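Local coordinates for uncharacterized protein Dfer_1899 (Dyadobacter fermentans, PDB 5HX0), which is of unknown function but folds as a six-bladed beta-propeller of the sialidase-like, BNR-repeat kind, at residues E46-Y51 with G396-I401; H57-S62 with S382-V387. All coordinates share one frame; numbering follows the deposited sequence. Where two conformers were deposited one is given.

Interaction 1 of 2, residues E46-Y51 with G396-I401; sequences EDVVIY and GSILEI
Glu-46, Asp-47 and Val-48 pair antiparallel with Ile-398, Ser-397 and Gly-396, zipping the N-terminal strand onto the edge of the last blade in the closure, often called velcro, of a six-bladed beta-propeller. Three backbone hydrogen bonds fix the register. Ile-398 N reaches Glu-46 O at 2.8 Å with the donor almost in line with the carbonyl (C=O...N 175°). Val-48 and Gly-396 bond in both directions, Val-48 N to Gly-396 O at 2.8 Å and Gly-396 N to Val-48 O at 2.9 Å. Between these pairs, Asp-47 and Ser-397 form a non-hydrogen-bonded pair with CA atoms 4.3 Å apart. Just beyond, Ile-50 and Tyr-51 both face Ile-394, a classic beta bulge.

Apolar contact lies on the face carrying Val-48 and Ile-398, whose side chains cross at about a right angle, Val-48 CG1 to Ile-398 CD1 being 4.1 Å. Glu-46 runs beside Ile-398, extended beyond CG, with OE2 4.1 Å from Ile-398 CD1, while its OE1 forms a salt bridge with Lys-107. The CD1 methyl of Ile-50 lies beside the backbone of Gly-396, which has no side chain of its own there.

The polar side-chain link is on the opposite face. Asp-47 OD2 forms a salt bridge with Lys-44, and its other oxygen, OD1, accepts Ser-397 OG at 2.7 Å from the anti side, 32° out of the carboxylate plane.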
# COMPACT_ATOMS: atom_id res chain seq x y z
N GLU A 46 3.68 33.93 5.69
CA GLU A 46 4.90 33.22 5.37
C GLU A 46 4.55 32.04 4.48
O GLU A 46 3.39 31.65 4.36
CB GLU A 46 5.61 32.73 6.63
CG GLU A 46 4.74 31.83 7.49
CD GLU A 46 5.46 31.36 8.74
OE1 GLU A 46 6.71 31.25 8.72
OE2 GLU A 46 4.78 31.10 9.75
N ASP A 47 5.56 31.47 3.85
CA ASP A 47 5.44 30.19 3.17
C ASP A 47 6.00 29.10 4.07
O ASP A 47 6.91 29.35 4.87
CB ASP A 47 6.20 30.22 1.86
CG ASP A 47 5.61 31.21 0.90
OD1 ASP A 47 4.37 31.34 0.88
OD2 ASP A 47 6.38 31.89 0.20
N VAL A 48 5.45 27.88 3.95
CA VAL A 48 5.93 26.76 4.75
C VAL A 48 6.15 25.55 3.84
O VAL A 48 5.58 25.44 2.75
CB VAL A 48 4.98 26.40 5.91
CG1 VAL A 48 4.79 27.59 6.79
CG2 VAL A 48 3.62 25.89 5.39
N VAL A 49 7.01 24.65 4.29
CA VAL A 49 7.18 23.34 3.68
C VAL A 49 6.47 22.33 4.58
O VAL A 49 6.70 22.29 5.79
CB VAL A 49 8.67 22.97 3.50
CG1 VAL A 49 8.79 21.53 3.01
CG2 VAL A 49 9.31 23.91 2.46
N ILE A 50 5.55 21.56 3.99
CA ILE A 50 4.68 20.68 4.74
C ILE A 50 5.20 19.24 4.73
O ILE A 50 5.21 18.57 5.76
CB ILE A 50 3.24 20.78 4.19
CG1 ILE A 50 2.68 22.17 4.49
CG2 ILE A 50 2.33 19.65 4.76
CD1 ILE A 50 1.25 22.39 4.03
N TYR A 51 5.66 18.76 3.58
CA TYR A 51 6.29 17.44 3.51
C TYR A 51 7.19 17.41 2.29
O TYR A 51 6.75 17.74 1.18
CB TYR A 51 5.27 16.30 3.41
CG TYR A 51 5.96 14.98 3.22
CD1 TYR A 51 6.60 14.35 4.28
CD2 TYR A 51 6.08 14.40 1.94
CE1 TYR A 51 7.28 13.15 4.09
CE2 TYR A 51 6.75 13.21 1.75
CZ TYR A 51 7.35 12.59 2.82
OH TYR A 51 8.02 11.40 2.62
N GLY A 396 2.92 25.31 1.53
CA GLY A 396 1.76 26.14 1.78
C GLY A 396 2.16 27.58 1.97
O GLY A 396 3.33 27.91 2.19
N SER A 397 1.16 28.44 1.86
CA SER A 397 1.29 29.86 2.15
C SER A 397 0.27 30.17 3.22
O SER A 397 -0.91 29.85 3.07
CB SER A 397 1.03 30.70 0.90
OG SER A 397 2.00 30.47 -0.10
N ILE A 398 0.70 30.81 4.30
CA ILE A 398 -0.21 31.24 5.35
C ILE A 398 -0.61 32.69 5.09
O ILE A 398 0.25 33.57 4.99
CB ILE A 398 0.42 31.07 6.74
CG1 ILE A 398 0.71 29.58 6.98
CG2 ILE A 398 -0.53 31.59 7.81
CD1 ILE A 398 1.40 29.29 8.31
N LEU A 399 -1.92 32.93 4.98
CA LEU A 399 -2.48 34.25 4.69
C LEU A 399 -3.18 34.81 5.92
O LEU A 399 -3.85 34.07 6.66
CB LEU A 399 -3.49 34.18 3.55
CG LEU A 399 -2.98 33.60 2.24
CD1 LEU A 399 -4.03 33.80 1.15
CD2 LEU A 399 -1.67 34.26 1.90
N GLU A 400 -3.06 36.12 6.12
CA GLU A 400 -3.88 36.84 7.09
C GLU A 400 -4.98 37.55 6.30
O GLU A 400 -4.70 38.35 5.41
CB GLU A 400 -3.04 37.85 7.88
CG GLU A 400 -3.79 38.50 9.04
CD GLU A 400 -3.08 39.73 9.58
OE1 GLU A 400 -2.94 40.73 8.83
OE2 GLU A 400 -2.65 39.69 10.76
N ILE A 401 -6.23 37.21 6.59
CA ILE A 401 -7.39 37.81 5.92
C ILE A 401 -8.25 38.41 7.01
O ILE A 401 -8.97 37.68 7.70
CB ILE A 401 -8.19 36.79 5.09
CG1 ILE A 401 -7.29 35.93 4.21
CG2 ILE A 401 -9.28 37.53 4.26
CD1 ILE A 401 -6.48 36.71 3.23

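Interaction 2 of 2, residues H57-S62 with S382-V387; sequences HAAFPS and SYYFNV
Ala-59 sets its methyl over one face of the Tyr-384 ring: CB lies 3.5 Å from the ring centroid and 18° off the ring normal, a CH-pi contact displaced toward the rim. The same methyl also sits over the centre of the Phe-60 ring, 3.6 Å above its plane, and so lies in the corner where the two rings meet. The Phe-60 and Tyr-384 side chains run side by side, pointing the same way, but their ring planes are turned by 66°, an oblique meeting with centroids 4.9 Å apart in which Phe-60 CE1 approaches Tyr-384 CE1 to 3.6 Å. Placing CG of Tyr-384 between its own backbone N and carbonyl carbon (chi1 83°) starts the ring out across Ala-59.

Pro-61 presses its ring against the other backbone, CG standing 3.6 Å from Tyr-383 CA, while Ser-382 OG meets that CG at 3.8 Å and bonds to Trp-370 O. The strands belong to different sheets, and no hydrogen bond joins the segments, so the contact is side-chain packing. The polar end of Tyr-384 is held by Asp-365, whose carboxylate also bonds His-57 NE2. An acetate about 4 Å from the Phe-60 side chain, probably from the crystallisation liquor, may mark a pocket. Such packing, innermost strand 56-65 of the first blade against second strand 378-385 of the last, is typical of the interface between adjacent beta-propeller blades.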
# COMPACT_ATOMS: atom_id res chain seq x y z
N HIS A 57 7.76 11.53 -4.91
CA HIS A 57 6.92 12.50 -5.56
C HIS A 57 5.69 12.67 -4.67
O HIS A 57 4.92 11.72 -4.49
CB HIS A 57 6.58 11.99 -6.96
CG HIS A 57 5.82 12.95 -7.81
ND1 HIS A 57 4.47 13.20 -7.64
CD2 HIS A 57 6.20 13.67 -8.90
CE1 HIS A 57 4.07 14.06 -8.56
NE2 HIS A 57 5.09 14.36 -9.34
N ALA A 58 5.53 13.85 -4.06
CA ALA A 58 4.42 14.14 -3.16
C ALA A 58 3.58 15.22 -3.81
O ALA A 58 4.11 16.28 -4.16
CB ALA A 58 4.91 14.60 -1.77
N ALA A 59 2.29 14.95 -4.01
CA ALA A 59 1.51 15.88 -4.83
C ALA A 59 0.02 15.80 -4.51
O ALA A 59 -0.45 14.87 -3.86
CB ALA A 59 1.75 15.59 -6.32
N PHE A 60 -0.72 16.80 -5.01
CA PHE A 60 -2.19 16.82 -5.03
C PHE A 60 -2.77 16.80 -3.61
O PHE A 60 -3.43 15.81 -3.23
CB PHE A 60 -2.72 15.62 -5.85
CG PHE A 60 -1.95 15.38 -7.15
CD1 PHE A 60 -1.75 16.42 -8.06
CD2 PHE A 60 -1.41 14.13 -7.43
CE1 PHE A 60 -1.02 16.22 -9.25
CE2 PHE A 60 -0.66 13.92 -8.62
CZ PHE A 60 -0.48 14.96 -9.53
N PRO A 61 -2.56 17.83 -2.80
CA PRO A 61 -3.05 17.79 -1.42
C PRO A 61 -4.50 18.21 -1.27
O PRO A 61 -5.07 18.96 -2.08
CB PRO A 61 -2.12 18.78 -0.70
CG PRO A 61 -1.91 19.88 -1.79
CD PRO A 61 -1.82 19.09 -3.10
N SER A 62 -5.14 17.69 -0.21
CA SER A 62 -6.34 18.31 0.32
C SER A 62 -6.19 18.33 1.83
O SER A 62 -5.39 17.60 2.41
CB SER A 62 -7.62 17.58 -0.12
OG SER A 62 -7.68 16.27 0.40
N SER A 382 -2.62 25.29 1.10
CA SER A 382 -1.66 24.26 0.76
C SER A 382 -1.67 24.00 -0.75
O SER A 382 -2.60 24.35 -1.46
CB SER A 382 -1.98 22.95 1.51
OG SER A 382 -3.10 22.30 0.92
N TYR A 383 -0.59 23.38 -1.23
CA TYR A 383 -0.42 23.03 -2.64
C TYR A 383 0.77 22.10 -2.71
O TYR A 383 1.46 21.88 -1.71
CB TYR A 383 -0.23 24.28 -3.53
CG TYR A 383 0.67 25.33 -2.92
CD1 TYR A 383 2.06 25.26 -3.06
CD2 TYR A 383 0.13 26.40 -2.19
CE1 TYR A 383 2.88 26.24 -2.49
CE2 TYR A 383 0.95 27.38 -1.63
CZ TYR A 383 2.32 27.28 -1.78
OH TYR A 383 3.13 28.24 -1.21
N TYR A 384 1.01 21.51 -3.89
CA TYR A 384 2.29 20.87 -4.07
C TYR A 384 3.13 21.73 -5.00
O TYR A 384 2.63 22.64 -5.69
CB TYR A 384 2.18 19.40 -4.56
CG TYR A 384 2.00 19.18 -6.06
CD1 TYR A 384 0.78 19.45 -6.68
CD2 TYR A 384 3.04 18.66 -6.85
CE1 TYR A 384 0.59 19.22 -8.06
CE2 TYR A 384 2.86 18.44 -8.24
CZ TYR A 384 1.62 18.72 -8.83
OH TYR A 384 1.42 18.52 -10.20
N PHE A 385 4.44 21.52 -4.93
CA PHE A 385 5.35 22.52 -5.46
C PHE A 385 6.68 21.88 -5.83
O PHE A 385 6.99 20.76 -5.42
CB PHE A 385 5.58 23.66 -4.45
CG PHE A 385 5.81 24.99 -5.11
CD1 PHE A 385 4.76 25.65 -5.73
CD2 PHE A 385 7.07 25.58 -5.11
CE1 PHE A 385 4.94 26.88 -6.34
CE2 PHE A 385 7.29 26.80 -5.72
CZ PHE A 385 6.23 27.46 -6.35
N ASN A 386 7.45 22.61 -6.64
CA ASN A 386 8.84 22.28 -6.88
C ASN A 386 9.55 23.59 -7.22
O ASN A 386 8.97 24.47 -7.86
CB ASN A 386 9.07 21.28 -8.03
CG ASN A 386 8.83 21.89 -9.40
OD1 ASN A 386 9.76 22.42 -10.02
ND2 ASN A 386 7.57 21.86 -9.86
N VAL A 387 10.79 23.70 -6.75
CA VAL A 387 11.71 24.76 -7.15
C VAL A 387 12.76 24.13 -8.08
O VAL A 387 12.85 22.90 -8.15
CB VAL A 387 12.36 25.42 -5.92
CG1 VAL A 387 11.31 26.10 -5.07
CG2 VAL A 387 13.14 24.40 -5.09

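Interactions 1 and 2 lie about 13 Å apart, centre to centre, and both use the last blade, in which strands 393-401 and 378-385 are neighbours. In chain order come 46-51, 57-62, 382-387 and 396-401, so the two outer segments form interaction 1 and the two inner ones interaction 2. Strand 42-51 finishes the last blade, then the chain passes directly to strand 56-65, which begins the first. Interaction 1 therefore completes the last blade with the N-terminal strand, closing the ring, and interaction 2 packs that blade against the first. They touch: Ser-397 OG lies 2.7 Å from Tyr-383 OH, a probable hydrogen bond, and Tyr-51 CD2 packs 3.9 Å from Ala-58 CB.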